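Local coordinates for Kit ligand (Mus musculus, PDB 2O27), which binds the receptor tyrosine kinase KIT as a non-covalent homodimer, bringing two receptors together to activate signalling in blood-forming, germ, mast and pigment cells, at residues N9-L20 with G67-L77. Residues are numbered along the deposited sequence; the frame is centred on the assembly and turned at random.
Sequences NVKDITKLVANL and GLSNYSIIDKL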
ATOM      1  N   ASN A   9      10.502   0.983 -21.708  1.00 95.45           N
ATOM      2  CA  ASN A   9      11.237   0.954 -20.449  1.00 95.18           C
ATOM      3  C   ASN A   9      10.301   1.378 -19.325  1.00 94.14           C
ATOM      4  O   ASN A   9       9.998   2.560 -19.183  1.00 94.50           O
ATOM      5  CB  ASN A   9      12.435   1.904 -20.518  1.00 96.43           C
ATOM      6  CG  ASN A   9      13.732   1.225 -20.118  1.00 97.89           C
ATOM      7  OD1 ASN A   9      14.185   0.290 -20.777  1.00 98.39           O
ATOM      8  ND2 ASN A   9      14.339   1.693 -19.032  1.00 98.31           N
ATOM      9  N   VAL A  10       9.842   0.421 -18.531  1.00 92.25           N
ATOM     10  CA  VAL A  10       8.920   0.737 -17.447  1.00 89.76           C
ATOM     11  C   VAL A  10       9.098  -0.077 -16.168  1.00 87.52           C
ATOM     12  O   VAL A  10       8.494   0.243 -15.150  1.00 87.66           O
ATOM     13  CB  VAL A  10       7.453   0.580 -17.918  1.00 91.04           C
ATOM     14  CG1 VAL A  10       7.143   1.614 -19.000  1.00 91.63           C
ATOM     15  CG2 VAL A  10       7.223  -0.825 -18.441  1.00 90.67           C
ATOM     16  N   LYS A  11       9.932  -1.111 -16.213  1.00 83.97           N
ATOM     17  CA  LYS A  11      10.150  -1.972 -15.050  1.00 80.31           C
ATOM     18  C   LYS A  11       8.836  -2.527 -14.499  1.00 76.35           C
ATOM     19  O   LYS A  11       8.728  -2.850 -13.319  1.00 76.94           O
ATOM     20  CB  LYS A  11      10.909  -1.231 -13.946  1.00 82.40           C
ATOM     21  CG  LYS A  11      12.418  -1.424 -14.017  1.00 84.12           C
ATOM     22  CD  LYS A  11      13.026  -1.484 -12.628  1.00 84.78           C
ATOM     23  CE  LYS A  11      12.493  -2.679 -11.851  1.00 85.44           C
ATOM     24  NZ  LYS A  11      13.007  -2.725 -10.457  1.00 86.55           N
ATOM     25  N   ASP A  12       7.841  -2.617 -15.377  1.00 70.68           N
ATOM     26  CA  ASP A  12       6.527  -3.149 -15.070  1.00 63.74           C
ATOM     27  C   ASP A  12       5.681  -2.537 -13.964  1.00 57.73           C
ATOM     28  O   ASP A  12       5.803  -2.848 -12.772  1.00 54.20           O
ATOM     29  CB  ASP A  12       6.603  -4.661 -14.896  1.00 66.49           C
ATOM     30  CG  ASP A  12       6.680  -5.383 -16.224  1.00 69.25           C
ATOM     31  OD1 ASP A  12       5.831  -5.102 -17.095  1.00 69.83           O
ATOM     32  OD2 ASP A  12       7.586  -6.226 -16.402  1.00 71.64           O
ATOM     33  N   ILE A  13       4.818  -1.659 -14.431  1.00 51.84           N
ATOM     34  CA  ILE A  13       3.845  -0.977 -13.623  1.00 45.80           C
ATOM     35  C   ILE A  13       2.752  -1.962 -13.175  1.00 42.09           C
ATOM     36  O   ILE A  13       2.170  -1.806 -12.115  1.00 40.08           O
ATOM     37  CB  ILE A  13       3.268   0.180 -14.476  1.00 44.77           C
ATOM     38  CG1 ILE A  13       4.374   1.232 -14.665  1.00 46.49           C
ATOM     39  CG2 ILE A  13       2.010   0.764 -13.857  1.00 44.19           C
ATOM     40  CD1 ILE A  13       3.988   2.386 -15.568  1.00 47.56           C
ATOM     41  N   THR A  14       2.512  -2.985 -13.986  1.00 40.91           N
ATOM     42  CA  THR A  14       1.496  -3.991 -13.714  1.00 40.91           C
ATOM     43  C   THR A  14       1.790  -4.736 -12.421  1.00 40.54           C
ATOM     44  O   THR A  14       0.900  -4.922 -11.587  1.00 40.56           O
ATOM     45  CB  THR A  14       1.379  -5.008 -14.897  1.00 41.52           C
ATOM     46  OG1 THR A  14       0.935  -4.313 -16.069  1.00 39.45           O
ATOM     47  CG2 THR A  14       0.366  -6.109 -14.582  1.00 42.02           C
ATOM     48  N   LYS A  15       3.038  -5.153 -12.262  1.00 40.29           N
ATOM     49  CA  LYS A  15       3.456  -5.861 -11.065  1.00 40.15           C
ATOM     50  C   LYS A  15       3.321  -4.914  -9.862  1.00 38.32           C
ATOM     51  O   LYS A  15       2.869  -5.320  -8.791  1.00 37.84           O
ATOM     52  CB  LYS A  15       4.904  -6.341 -11.228  1.00 41.34           C
ATOM     53  CG  LYS A  15       5.331  -7.472 -10.282  1.00 47.50           C
ATOM     54  CD  LYS A  15       6.010  -6.957  -9.010  1.00 49.31           C
ATOM     55  CE  LYS A  15       6.419  -8.095  -8.062  1.00 52.83           C
ATOM     56  NZ  LYS A  15       7.364  -9.077  -8.668  1.00 53.08           N
ATOM     57  N   LEU A  16       3.686  -3.648 -10.062  1.00 36.54           N
ATOM     58  CA  LEU A  16       3.613  -2.633  -9.016  1.00 34.61           C
ATOM     59  C   LEU A  16       2.172  -2.468  -8.560  1.00 33.40           C
ATOM     60  O   LEU A  16       1.876  -2.528  -7.366  1.00 32.14           O
ATOM     61  CB  LEU A  16       4.113  -1.287  -9.543  1.00 33.87           C
ATOM     62  CG  LEU A  16       4.830  -0.299  -8.627  1.00 36.07           C
ATOM     63  CD1 LEU A  16       4.293   1.083  -8.881  1.00 33.17           C
ATOM     64  CD2 LEU A  16       4.687  -0.671  -7.173  1.00 34.32           C
ATOM     65  N   VAL A  17       1.273  -2.257  -9.518  1.00 33.96           N
ATOM     66  CA  VAL A  17      -0.132  -2.062  -9.191  1.00 33.36           C
ATOM     67  C   VAL A  17      -0.659  -3.291  -8.472  1.00 34.38           C
ATOM     68  O   VAL A  17      -1.486  -3.177  -7.580  1.00 33.42           O
ATOM     69  CB  VAL A  17      -0.984  -1.796 -10.455  1.00 31.85           C
ATOM     70  CG1 VAL A  17      -2.467  -1.815 -10.112  1.00 30.05           C
ATOM     71  CG2 VAL A  17      -0.612  -0.444 -11.037  1.00 32.29           C
ATOM     72  N   ALA A  18      -0.154  -4.455  -8.860  1.00 35.48           N
ATOM     73  CA  ALA A  18      -0.575  -5.736  -8.269  1.00 35.39           C
ATOM     74  C   ALA A  18      -0.035  -5.931  -6.855  1.00 35.11           C
ATOM     75  O   ALA A  18      -0.595  -6.709  -6.066  1.00 33.67           O
ATOM     76  CB  ALA A  18      -0.107  -6.892  -9.163  1.00 35.64           C
ATOM     77  N   ASN A  19       1.051  -5.212  -6.548  1.00 34.11           N
ATOM     78  CA  ASN A  19       1.699  -5.295  -5.257  1.00 33.65           C
ATOM     79  C   ASN A  19       1.425  -4.082  -4.362  1.00 34.51           C
ATOM     80  O   ASN A  19       2.061  -3.934  -3.330  1.00 35.80           O
ATOM     81  CB  ASN A  19       3.200  -5.470  -5.445  1.00 32.75           C
ATOM     82  CG  ASN A  19       3.772  -6.532  -4.543  1.00 33.28           C
ATOM     83  OD1 ASN A  19       3.107  -7.500  -4.221  1.00 30.51           O
ATOM     84  ND2 ASN A  19       5.014  -6.355  -4.137  1.00 33.63           N
ATOM     85  N   LEU A  20       0.515  -3.212  -4.796  1.00 32.62           N
ATOM     86  CA  LEU A  20       0.090  -2.034  -4.044  1.00 32.35           C
ATOM     87  C   LEU A  20      -1.339  -2.313  -3.610  1.00 32.32           C
ATOM     88  O   LEU A  20      -2.080  -2.962  -4.330  1.00 30.76           O
ATOM     89  CB  LEU A  20       0.115  -0.782  -4.922  1.00 32.47           C
ATOM     90  CG  LEU A  20       1.492  -0.113  -5.068  1.00 32.49           C
ATOM     91  CD1 LEU A  20       1.400   1.108  -5.972  1.00 29.12           C
ATOM     92  CD2 LEU A  20       1.995   0.267  -3.645  1.00 30.85           C
ATOM     93  N   GLY A  67      13.918  -9.356  -5.335  1.00 56.35           N
ATOM     94  CA  GLY A  67      12.516  -9.658  -5.545  1.00 55.03           C
ATOM     95  C   GLY A  67      11.673  -8.599  -6.233  1.00 53.90           C
ATOM     96  O   GLY A  67      10.445  -8.601  -6.084  1.00 53.97           O
ATOM     97  N   LEU A  68      12.301  -7.706  -6.994  1.00 51.01           N
ATOM     98  CA  LEU A  68      11.548  -6.660  -7.688  1.00 49.22           C
ATOM     99  C   LEU A  68      10.606  -6.024  -6.674  1.00 46.22           C
ATOM    100  O   LEU A  68       9.418  -6.313  -6.644  1.00 47.06           O
ATOM    101  CB  LEU A  68      10.726  -7.265  -8.829  1.00 51.00           C
ATOM    102  CG  LEU A  68      10.952  -6.759 -10.251  1.00 52.93           C
ATOM    103  CD1 LEU A  68       9.962  -7.440 -11.181  1.00 55.68           C
ATOM    104  CD2 LEU A  68      10.776  -5.262 -10.302  1.00 53.84           C
ATOM    105  N   SER A  69      11.154  -5.164  -5.836  1.00 41.17           N
ATOM    106  CA  SER A  69      10.379  -4.506  -4.815  1.00 37.82           C
ATOM    107  C   SER A  69       9.672  -3.273  -5.341  1.00 37.26           C
ATOM    108  O   SER A  69      10.014  -2.754  -6.397  1.00 38.18           O
ATOM    109  CB  SER A  69      11.297  -4.111  -3.662  1.00 36.26           C
ATOM    110  OG  SER A  69      12.230  -3.124  -4.052  1.00 33.31           O
ATOM    111  N   ASN A  70       8.686  -2.808  -4.592  1.00 35.38           N
ATOM    112  CA  ASN A  70       7.956  -1.622  -4.968  1.00 35.09           C
ATOM    113  C   ASN A  70       8.926  -0.448  -4.974  1.00 33.77           C
ATOM    114  O   ASN A  70       8.876   0.399  -5.869  1.00 32.68           O
ATOM    115  CB  ASN A  70       6.807  -1.377  -3.976  1.00 34.88           C
ATOM    116  CG  ASN A  70       5.706  -2.423  -4.096  1.00 34.25           C
ATOM    117  OD1 ASN A  70       5.768  -3.296  -4.959  1.00 35.92           O
ATOM    118  ND2 ASN A  70       4.696  -2.333  -3.236  1.00 30.63           N
ATOM    119  N   TYR A  71       9.830  -0.415  -3.992  1.00 32.40           N
ATOM    120  CA  TYR A  71      10.793   0.678  -3.908  1.00 32.68           C
ATOM    121  C   TYR A  71      11.575   0.802  -5.215  1.00 32.12           C
ATOM    122  O   TYR A  71      11.670   1.884  -5.779  1.00 31.48           O
ATOM    123  CB  TYR A  71      11.796   0.478  -2.741  1.00 30.78           C
ATOM    124  CG  TYR A  71      12.773   1.625  -2.574  1.00 28.65           C
ATOM    125  CD1 TYR A  71      12.514   2.658  -1.675  1.00 28.32           C
ATOM    126  CD2 TYR A  71      13.926   1.714  -3.355  1.00 29.76           C
ATOM    127  CE1 TYR A  71      13.377   3.763  -1.552  1.00 28.39           C
ATOM    128  CE2 TYR A  71      14.798   2.820  -3.240  1.00 29.66           C
ATOM    129  CZ  TYR A  71      14.503   3.830  -2.330  1.00 30.63           C
ATOM    130  OH  TYR A  71      15.333   4.913  -2.176  1.00 35.58           O
ATOM    131  N   SER A  72      12.128  -0.311  -5.691  1.00 32.18           N
ATOM    132  CA  SER A  72      12.925  -0.311  -6.923  1.00 32.83           C
ATOM    133  C   SER A  72      12.157   0.139  -8.171  1.00 32.53           C
ATOM    134  O   SER A  72      12.644   0.979  -8.925  1.00 31.86           O
ATOM    135  CB  SER A  72      13.521  -1.704  -7.160  1.00 34.92           C
ATOM    136  OG  SER A  72      12.521  -2.710  -7.110  1.00 44.21           O
ATOM    137  N   ILE A  73      10.973  -0.432  -8.393  1.00 33.39           N
ATOM    138  CA  ILE A  73      10.155  -0.071  -9.548  1.00 33.43           C
ATOM    139  C   ILE A  73       9.796   1.425  -9.510  1.00 31.51           C
ATOM    140  O   ILE A  73       9.958   2.147 -10.487  1.00 32.71           O
ATOM    141  CB  ILE A  73       8.826  -0.888  -9.581  1.00 34.26           C
ATOM    142  CG1 ILE A  73       9.106  -2.393  -9.507  1.00 36.16           C
ATOM    143  CG2 ILE A  73       8.073  -0.587 -10.864  1.00 34.39           C
ATOM    144  CD1 ILE A  73       7.823  -3.235  -9.261  1.00 36.29           C
ATOM    145  N   ILE A  74       9.300   1.886  -8.374  1.00 31.40           N
ATOM    146  CA  ILE A  74       8.923   3.285  -8.231  1.00 30.96           C
ATOM    147  C   ILE A  74      10.135   4.196  -8.459  1.00 32.82           C
ATOM    148  O   ILE A  74      10.036   5.249  -9.112  1.00 32.77           O
ATOM    149  CB  ILE A  74       8.359   3.553  -6.810  1.00 29.18           C
ATOM    150  CG1 ILE A  74       7.009   2.854  -6.648  1.00 30.53           C
ATOM    151  CG2 ILE A  74       8.252   5.060  -6.547  1.00 28.01           C
ATOM    152  CD1 ILE A  74       6.485   2.829  -5.187  1.00 28.08           C
ATOM    153  N   ASP A  75      11.272   3.807  -7.885  1.00 32.70           N
ATOM    154  CA  ASP A  75      12.487   4.596  -8.025  1.00 34.34           C
ATOM    155  C   ASP A  75      12.868   4.695  -9.507  1.00 34.90           C
ATOM    156  O   ASP A  75      13.307   5.741  -9.972  1.00 36.02           O
ATOM    157  CB  ASP A  75      13.646   3.957  -7.235  1.00 32.48           C
ATOM    158  CG  ASP A  75      14.938   4.765  -7.342  1.00 33.58           C
ATOM    159  OD1 ASP A  75      15.945   4.194  -7.772  1.00 34.64           O
ATOM    160  OD2 ASP A  75      14.952   5.963  -7.000  1.00 32.55           O
ATOM    161  N   LYS A  76      12.715   3.592 -10.230  1.00 35.71           N
ATOM    162  CA  LYS A  76      13.025   3.554 -11.652  1.00 39.99           C
ATOM    163  C   LYS A  76      12.074   4.481 -12.406  1.00 39.78           C
ATOM    164  O   LYS A  76      12.498   5.231 -13.280  1.00 42.20           O
ATOM    165  CB  LYS A  76      12.883   2.124 -12.181  1.00 43.63           C
ATOM    166  CG  LYS A  76      12.872   2.007 -13.702  1.00 46.36           C
ATOM    167  CD  LYS A  76      14.229   2.317 -14.318  1.00 50.15           C
ATOM    168  CE  LYS A  76      14.164   2.286 -15.842  1.00 51.71           C
ATOM    169  NZ  LYS A  76      13.604   1.005 -16.357  1.00 53.58           N
ATOM    170  N   LEU A  77      10.789   4.427 -12.053  1.00 37.07           N
ATOM    171  CA  LEU A  77       9.778   5.273 -12.686  1.00 34.57           C
ATOM    172  C   LEU A  77      10.045   6.745 -12.396  1.00 33.26           C
ATOM    173  O   LEU A  77       9.765   7.603 -13.222  1.00 32.47           O
ATOM    174  CB  LEU A  77       8.373   4.882 -12.201  1.00 32.44           C
ATOM    175  CG  LEU A  77       7.832   3.545 -12.714  1.00 32.83           C
ATOM    176  CD1 LEU A  77       6.434   3.282 -12.182  1.00 32.99           C
ATOM    177  CD2 LEU A  77       7.787   3.585 -14.223  1.00 33.06           C
TER
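Asn70 and Asn19 join their side chains where the short helix 13-18 crosses the start of helix 70-91, two elements of the four-helix bundle of stem cell factor, a short-chain cytokine. Asn70, the first residue of helix 70-91, spends its amide on Asn19, the first residue after helix 13-18 to leave helical backbone angles. Asn70 CB rests on Leu16 CD2 at 3.9 Å. Asn70 CG stands anti to the carbonyl carbon (chi1 -69°), which carries the amide over to Asn19, while Leu16 CD2 stays 3.7 Å from Asn70 CG. Asn70 OD1 accepts from Asn19 ND2 at 3.3 Å, the donor standing above the carbonyl plane, and also meets Asn19 CB. Asn70 ND2 donates to Asn19 O, the backbone carbonyl, at 3.1 Å in a nearly straight bond (165°). Two bonds to one residue thus fix the rotation of the Asn70 amide. Asn19 OD1 in turn accepts from the backbone N of Asn70 of the second subunit, so the same amide pair reaches into the dimer interface. Farther along, Leu16 sets CG against Ile73 CG2 and CD1 against Ile74 CG1, and Ile13 meets Leu77; Phe114 of helix 110-124 touches both Ile13 and Leu16. Lys11 lays its aliphatic chain across that of Lys76. Ser69 caps the helix by accepting from Ser72 N, and Ser72 OG returns a bond to Ser69 O at 2.6 Å.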